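Local coordinates for protein flavoenzyme PA4991 (Pseudomonas aeruginosa PAO1, PDB 5EZ7) that binds one FAD per subunit and probably acts as an FAD-dependent oxidoreductase of the DAO family, with a physiological substrate that remains unknown, at residues A[200-214]-A[335-347]. Residues are numbered along the deposited sequence; the frame is centred on the assembly and turned at random.
Sequences QRVVLSAGAGNEALL and EQGRLLVGWPTKL. With FAD (flavin-adenine dinucleotide), chain B.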
loop_
_atom_site.group_PDB
_atom_site.type_symbol
_atom_site.label_atom_id
_atom_site.label_comp_id
_atom_site.label_asym_id
_atom_site.label_seq_id
_atom_site.Cartn_x
_atom_site.Cartn_y
_atom_site.Cartn_z
ATOM N N GLN A 200 -15.488 4.241 -20.207
ATOM C CA GLN A 200 -15.643 2.958 -20.923
ATOM C C GLN A 200 -15.631 1.894 -19.879
ATOM O O GLN A 200 -16.267 0.845 -20.040
ATOM C CB GLN A 200 -14.538 2.679 -21.957
ATOM C CG GLN A 200 -14.297 3.753 -22.996
ATOM C CD GLN A 200 -13.424 3.263 -24.150
ATOM O OE1 GLN A 200 -13.794 2.329 -24.870
ATOM N NE2 GLN A 200 -12.255 3.894 -24.340
ATOM N N ARG A 201 -14.868 2.146 -18.812
ATOM C CA ARG A 201 -14.867 1.279 -17.619
ATOM C C ARG A 201 -14.790 2.052 -16.343
ATOM O O ARG A 201 -14.360 3.179 -16.360
ATOM C CB ARG A 201 -13.668 0.324 -17.651
ATOM C CG ARG A 201 -13.740 -0.697 -18.765
ATOM C CD ARG A 201 -14.862 -1.697 -18.546
ATOM N NE ARG A 201 -14.825 -2.797 -19.506
ATOM C CZ ARG A 201 -15.439 -2.860 -20.684
ATOM N NH1 ARG A 201 -16.173 -1.859 -21.173
ATOM N NH2 ARG A 201 -15.321 -3.975 -21.392
ATOM N N VAL A 202 -15.156 1.392 -15.245
ATOM C CA VAL A 202 -15.060 1.932 -13.878
ATOM C C VAL A 202 -14.326 0.878 -13.043
ATOM O O VAL A 202 -14.730 -0.311 -13.012
ATOM C CB VAL A 202 -16.447 2.234 -13.241
ATOM C CG1 VAL A 202 -16.299 2.769 -11.804
ATOM C CG2 VAL A 202 -17.219 3.244 -14.064
ATOM N N VAL A 203 -13.237 1.305 -12.403
ATOM C CA VAL A 203 -12.462 0.461 -11.530
ATOM C C VAL A 203 -12.567 0.906 -10.068
ATOM O O VAL A 203 -12.266 2.075 -9.726
ATOM C CB VAL A 203 -10.985 0.478 -11.906
ATOM C CG1 VAL A 203 -10.213 -0.545 -11.050
ATOM C CG2 VAL A 203 -10.808 0.181 -13.389
ATOM N N LEU A 204 -12.925 -0.044 -9.205
ATOM C CA LEU A 204 -12.976 0.177 -7.738
ATOM C C LEU A 204 -11.724 -0.365 -7.062
ATOM O O LEU A 204 -11.569 -1.590 -6.885
ATOM C CB LEU A 204 -14.200 -0.478 -7.132
ATOM C CG LEU A 204 -15.526 -0.169 -7.772
ATOM C CD1 LEU A 204 -16.624 -0.834 -6.965
ATOM C CD2 LEU A 204 -15.746 1.321 -7.834
ATOM N N SER A 205 -10.818 0.566 -6.725
ATOM C CA SER A 205 -9.594 0.287 -5.959
ATOM C C SER A 205 -9.655 1.075 -4.632
ATOM O O SER A 205 -8.718 1.771 -4.249
ATOM C CB SER A 205 -8.360 0.676 -6.777
ATOM O OG SER A 205 -8.459 2.024 -7.171
ATOM N N ALA A 206 -10.778 0.938 -3.936
ATOM C CA ALA A 206 -11.089 1.779 -2.792
ATOM C C ALA A 206 -10.814 1.102 -1.447
ATOM O O ALA A 206 -11.203 1.611 -0.427
ATOM C CB ALA A 206 -12.524 2.270 -2.862
ATOM N N GLY A 207 -10.061 0.012 -1.443
ATOM C CA GLY A 207 -9.655 -0.662 -0.243
ATOM C C GLY A 207 -10.851 -1.169 0.494
ATOM O O GLY A 207 -11.724 -1.800 -0.083
ATOM N N ALA A 208 -10.912 -0.830 1.759
ATOM C CA ALA A 208 -12.058 -1.101 2.618
ATOM C C ALA A 208 -13.321 -0.420 2.148
ATOM O O ALA A 208 -14.429 -0.873 2.440
ATOM C CB ALA A 208 -11.747 -0.637 4.066
ATOM N N GLY A 209 -13.177 0.704 1.479
ATOM C CA GLY A 209 -14.337 1.332 0.870
ATOM C C GLY A 209 -15.006 0.558 -0.251
ATOM O O GLY A 209 -16.131 0.903 -0.614
ATOM N N ASN A 210 -14.337 -0.458 -0.831
ATOM C CA ASN A 210 -14.979 -1.268 -1.911
ATOM C C ASN A 210 -16.297 -1.906 -1.509
ATOM O O ASN A 210 -17.207 -1.989 -2.343
ATOM C CB ASN A 210 -14.051 -2.347 -2.487
ATOM C CG ASN A 210 -13.065 -1.816 -3.507
ATOM O OD1 ASN A 210 -13.178 -0.688 -3.982
ATOM N ND2 ASN A 210 -12.051 -2.636 -3.832
ATOM N N GLU A 211 -16.424 -2.334 -0.247
ATOM C CA GLU A 211 -17.655 -2.996 0.194
ATOM C C GLU A 211 -18.942 -2.114 -0.011
ATOM O O GLU A 211 -19.876 -2.513 -0.701
ATOM C CB GLU A 211 -17.507 -3.444 1.642
ATOM C CG GLU A 211 -18.640 -4.325 2.174
ATOM C CD GLU A 211 -18.351 -4.823 3.582
ATOM O OE1 GLU A 211 -18.300 -6.041 3.791
ATOM O OE2 GLU A 211 -18.138 -3.979 4.482
ATOM N N ALA A 212 -18.945 -0.919 0.583
ATOM C CA ALA A 212 -20.062 0.068 0.465
ATOM C C ALA A 212 -20.276 0.610 -0.959
ATOM O O ALA A 212 -21.401 0.892 -1.355
ATOM C CB ALA A 212 -19.831 1.233 1.437
ATOM N N LEU A 213 -19.206 0.785 -1.722
ATOM C CA LEU A 213 -19.361 1.096 -3.152
ATOM C C LEU A 213 -20.070 -0.023 -3.937
ATOM O O LEU A 213 -20.915 0.262 -4.805
ATOM C CB LEU A 213 -18.030 1.383 -3.798
ATOM C CG LEU A 213 -17.424 2.730 -3.414
ATOM C CD1 LEU A 213 -15.940 2.744 -3.747
ATOM C CD2 LEU A 213 -18.152 3.846 -4.127
ATOM N N LEU A 214 -19.715 -1.276 -3.667
ATOM C CA LEU A 214 -20.432 -2.379 -4.274
ATOM C C LEU A 214 -21.910 -2.337 -3.903
ATOM O O LEU A 214 -22.745 -2.460 -4.782
ATOM C CB LEU A 214 -19.794 -3.730 -3.957
ATOM C CG LEU A 214 -18.425 -3.926 -4.617
ATOM C CD1 LEU A 214 -17.780 -5.151 -4.017
ATOM C CD2 LEU A 214 -18.494 -4.080 -6.131
ATOM N N GLU A 335 -15.061 -8.673 -12.129
ATOM C CA GLU A 335 -15.877 -7.784 -12.930
ATOM C C GLU A 335 -17.321 -8.170 -13.029
ATOM O O GLU A 335 -17.629 -9.292 -12.956
ATOM C CB GLU A 335 -15.342 -7.704 -14.352
ATOM C CG GLU A 335 -14.839 -9.014 -14.886
ATOM C CD GLU A 335 -14.368 -8.900 -16.322
ATOM O OE1 GLU A 335 -14.929 -8.112 -17.138
ATOM O OE2 GLU A 335 -13.425 -9.634 -16.647
ATOM N N GLN A 336 -18.180 -7.178 -13.204
ATOM C CA GLN A 336 -19.567 -7.336 -13.573
ATOM C C GLN A 336 -19.847 -6.222 -14.623
ATOM O O GLN A 336 -19.791 -5.034 -14.324
ATOM C CB GLN A 336 -20.443 -7.245 -12.317
ATOM C CG GLN A 336 -21.958 -7.134 -12.553
ATOM C CD GLN A 336 -22.658 -8.471 -12.845
ATOM O OE1 GLN A 336 -22.724 -9.324 -11.975
ATOM N NE2 GLN A 336 -23.214 -8.636 -14.062
ATOM N N GLY A 337 -20.094 -6.618 -15.866
ATOM C CA GLY A 337 -20.319 -5.672 -16.931
ATOM C C GLY A 337 -19.081 -4.796 -17.092
ATOM O O GLY A 337 -17.979 -5.300 -17.212
ATOM N N ARG A 338 -19.266 -3.486 -17.002
ATOM C CA ARG A 338 -18.166 -2.538 -17.192
ATOM C C ARG A 338 -17.451 -2.158 -15.882
ATOM O O ARG A 338 -16.651 -1.219 -15.856
ATOM C CB ARG A 338 -18.706 -1.290 -17.868
ATOM C CG ARG A 338 -19.848 -1.613 -18.798
ATOM C CD ARG A 338 -19.855 -0.822 -20.044
ATOM N NE ARG A 338 -19.743 0.603 -19.813
ATOM C CZ ARG A 338 -19.736 1.486 -20.800
ATOM N NH1 ARG A 338 -19.863 1.041 -22.058
ATOM N NH2 ARG A 338 -19.594 2.792 -20.546
ATOM N N LEU A 339 -17.777 -2.886 -14.814
ATOM C CA LEU A 339 -17.254 -2.612 -13.497
ATOM C C LEU A 339 -16.148 -3.590 -13.221
ATOM O O LEU A 339 -16.291 -4.799 -13.467
ATOM C CB LEU A 339 -18.325 -2.750 -12.446
ATOM C CG LEU A 339 -17.831 -2.455 -11.032
ATOM C CD1 LEU A 339 -17.687 -0.954 -10.805
ATOM C CD2 LEU A 339 -18.803 -3.074 -10.026
ATOM N N LEU A 340 -15.033 -3.050 -12.749
ATOM C CA LEU A 340 -13.876 -3.842 -12.366
ATOM C C LEU A 340 -13.611 -3.452 -10.948
ATOM O O LEU A 340 -13.755 -2.317 -10.609
ATOM C CB LEU A 340 -12.671 -3.525 -13.246
ATOM C CG LEU A 340 -12.769 -4.057 -14.685
ATOM C CD1 LEU A 340 -11.869 -3.293 -15.621
ATOM C CD2 LEU A 340 -12.407 -5.527 -14.790
ATOM N N VAL A 341 -13.242 -4.401 -10.113
ATOM C CA VAL A 341 -13.125 -4.149 -8.700
ATOM C C VAL A 341 -12.121 -5.105 -8.058
ATOM O O VAL A 341 -12.122 -6.332 -8.338
ATOM C CB VAL A 341 -14.507 -4.322 -8.009
ATOM C CG1 VAL A 341 -15.171 -5.676 -8.369
ATOM C CG2 VAL A 341 -14.390 -4.158 -6.496
ATOM N N GLY A 342 -11.303 -4.576 -7.161
ATOM C CA GLY A 342 -10.413 -5.457 -6.466
ATOM C C GLY A 342 -9.526 -4.874 -5.435
ATOM O O GLY A 342 -9.691 -3.727 -5.018
ATOM N N TRP A 343 -8.590 -5.734 -5.024
ATOM C CA TRP A 343 -7.656 -5.477 -3.951
ATOM C C TRP A 343 -6.286 -6.060 -4.302
ATOM O O TRP A 343 -6.211 -7.148 -4.824
ATOM C CB TRP A 343 -8.174 -6.140 -2.700
ATOM C CG TRP A 343 -9.501 -5.617 -2.201
ATOM C CD1 TRP A 343 -9.706 -4.536 -1.381
ATOM C CD2 TRP A 343 -10.781 -6.199 -2.416
ATOM N NE1 TRP A 343 -11.054 -4.408 -1.080
ATOM C CE2 TRP A 343 -11.731 -5.413 -1.713
ATOM C CE3 TRP A 343 -11.225 -7.320 -3.111
ATOM C CZ2 TRP A 343 -13.086 -5.700 -1.725
ATOM C CZ3 TRP A 343 -12.557 -7.611 -3.109
ATOM C CH2 TRP A 343 -13.480 -6.797 -2.431
ATOM N N PRO A 344 -5.199 -5.343 -4.007
ATOM C CA PRO A 344 -3.860 -5.851 -4.295
ATOM C C PRO A 344 -3.414 -6.942 -3.347
ATOM O O PRO A 344 -2.639 -7.777 -3.747
ATOM C CB PRO A 344 -2.978 -4.604 -4.166
ATOM C CG PRO A 344 -3.691 -3.727 -3.234
ATOM C CD PRO A 344 -5.159 -3.986 -3.449
ATOM N N THR A 345 -3.910 -6.936 -2.110
ATOM C CA THR A 345 -3.534 -7.861 -1.028
ATOM C C THR A 345 -2.230 -7.449 -0.349
ATOM O O THR A 345 -2.129 -7.507 0.888
ATOM C CB THR A 345 -3.556 -9.378 -1.390
ATOM O OG1 THR A 345 -2.438 -9.728 -2.216
ATOM C CG2 THR A 345 -4.877 -9.766 -2.097
ATOM N N LYS A 346 -1.252 -7.011 -1.146
ATOM C CA LYS A 346 -0.018 -6.415 -0.649
ATOM C C LYS A 346 0.268 -5.172 -1.441
ATOM O O LYS A 346 -0.143 -5.056 -2.561
ATOM C CB LYS A 346 1.112 -7.437 -0.745
ATOM C CG LYS A 346 1.107 -8.324 0.476
ATOM C CD LYS A 346 1.779 -9.663 0.276
ATOM C CE LYS A 346 1.849 -10.420 1.613
ATOM N NZ LYS A 346 3.126 -11.204 1.707
ATOM N N LEU A 347 0.927 -4.208 -0.835
ATOM C CA LEU A 347 1.359 -3.047 -1.532
ATOM C C LEU A 347 2.334 -3.421 -2.646
ATOM O O LEU A 347 2.323 -2.822 -3.712
ATOM C CB LEU A 347 2.042 -2.110 -0.558
ATOM C CG LEU A 347 2.643 -0.834 -1.162
ATOM C CD1 LEU A 347 2.245 0.353 -0.347
ATOM C CD2 LEU A 347 4.152 -0.899 -1.207
HETATM P PA FAD B . -5.897 1.734 0.389
HETATM O O1A FAD B . -4.486 2.183 0.586
HETATM O O2A FAD B . -6.774 1.425 1.570
HETATM O O5B FAD B . -6.593 2.827 -0.525
HETATM C C5B FAD B . -7.992 2.868 -0.731
HETATM C C4B FAD B . -8.325 4.316 -1.018
HETATM O O4B FAD B . -9.698 4.413 -1.432
HETATM C C3B FAD B . -8.127 5.196 0.220
HETATM O O3B FAD B . -7.235 6.277 -0.058
HETATM C C2B FAD B . -9.532 5.670 0.538
HETATM O O2B FAD B . -9.611 6.978 1.099
HETATM C C1B FAD B . -10.237 5.564 -0.817
HETATM N N9A FAD B . -11.690 5.390 -0.705
HETATM C C8A FAD B . -12.336 4.574 0.146
HETATM N N7A FAD B . -13.664 4.683 -0.033
HETATM C C5A FAD B . -13.877 5.568 -1.013
HETATM C C6A FAD B . -15.063 6.133 -1.671
HETATM N N6A FAD B . -16.279 5.717 -1.286
HETATM N N1A FAD B . -14.886 7.031 -2.654
HETATM C C2A FAD B . -13.654 7.427 -3.026
HETATM N N3A FAD B . -12.522 6.956 -2.463
HETATM C C4A FAD B . -12.578 6.041 -1.463
HETATM N N1 FAD B . 2.078 -4.671 1.911
HETATM C C2 FAD B . 3.348 -4.876 1.503
HETATM O O2 FAD B . 3.552 -5.281 0.333
HETATM N N3 FAD B . 4.405 -4.660 2.306
HETATM C C4 FAD B . 4.271 -4.235 3.559
HETATM O O4 FAD B . 5.266 -4.031 4.282
HETATM C C4X FAD B . 2.920 -3.989 4.076
HETATM N N5 FAD B . 2.722 -3.561 5.337
HETATM C C5X FAD B . 1.479 -3.326 5.795
HETATM C C6 FAD B . 1.321 -2.869 7.097
HETATM C C7 FAD B . 0.063 -2.613 7.606
HETATM C C7M FAD B . -0.081 -2.103 9.008
HETATM C C8 FAD B . -1.128 -2.804 6.740
HETATM C C8M FAD B . -2.532 -2.527 7.234
HETATM C C9 FAD B . -0.967 -3.269 5.448
HETATM C C9A FAD B . 0.295 -3.545 4.925
HETATM N N10 FAD B . 0.494 -4.015 3.597
HETATM C C10 FAD B . 1.800 -4.232 3.143
HETATM C "C1'" FAD B . -0.615 -4.225 2.682
HETATM C "C2'" FAD B . -0.877 -2.918 1.953
HETATM O "O2'" FAD B . -0.847 -1.800 2.850
HETATM C "C3'" FAD B . -2.201 -2.970 1.205
HETATM O "O3'" FAD B . -2.294 -4.235 0.519
HETATM C "C4'" FAD B . -2.299 -1.833 0.190
HETATM O "O4'" FAD B . -1.741 -0.621 0.697
HETATM C "C5'" FAD B . -3.739 -1.558 -0.198
HETATM O "O5'" FAD B . -3.761 -0.599 -1.264
HETATM P P FAD B . -5.170 -0.053 -1.780
HETATM O O1P FAD B . -4.920 1.143 -2.662
HETATM O O2P FAD B . -5.906 -1.232 -2.307
HETATM O O3P FAD B . -5.923 0.343 -0.420
HETATM O O HOH W 1 -8.488 -1.473 -3.441
#
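V202, V203 and L204 pair in parallel with L339, L340 and V341, four backbone hydrogen bonds alternating from V202 N to R338 O, L340 N to V202 O, L204 N to L340 O and G342 N to L204 O, the strand axes 18° apart. On one side of this ladder L339 CD1 lies 3.8 Å from L204 CG and also touches V202 CG1, while V341 CG2, anti to its backbone N, meets L204 CB at 3.7 Å. L214 CD2 descends from helix 210-216 onto the same face, 4.0 Å from L339 CD2. Past the last bridge, side chains take over from the backbone. The indole NE1 of W343 donates to G207 O at 2.9 Å, from above the carbonyl plane; N210 N reaches that oxygen from the other face, so two donors grip it. N210 ND2 stands over one face of the indole, toward its rim, the amide and ring planes inclined at 63°; ND2 bonds weakly to G342 O (2.9 Å) while OD1 accepts from A206 N, which together help set the amide's rotation. A water joins G207 N, G342 O and the FAD phosphate oxygen O2P, and farther along L347 N donates to flavin N1 at 3.0 Å. At the far end, Q200 O lies over one face of the R338 guanidinium, toward its rim, without a hydrogen bond, and R338 NH1 forms a salt bridge with E186 in strand 186-192. Two neighbouring parallel strands of a Rossmann-type FAD-binding sheet thus bring their C-terminal ends together at the dinucleotide.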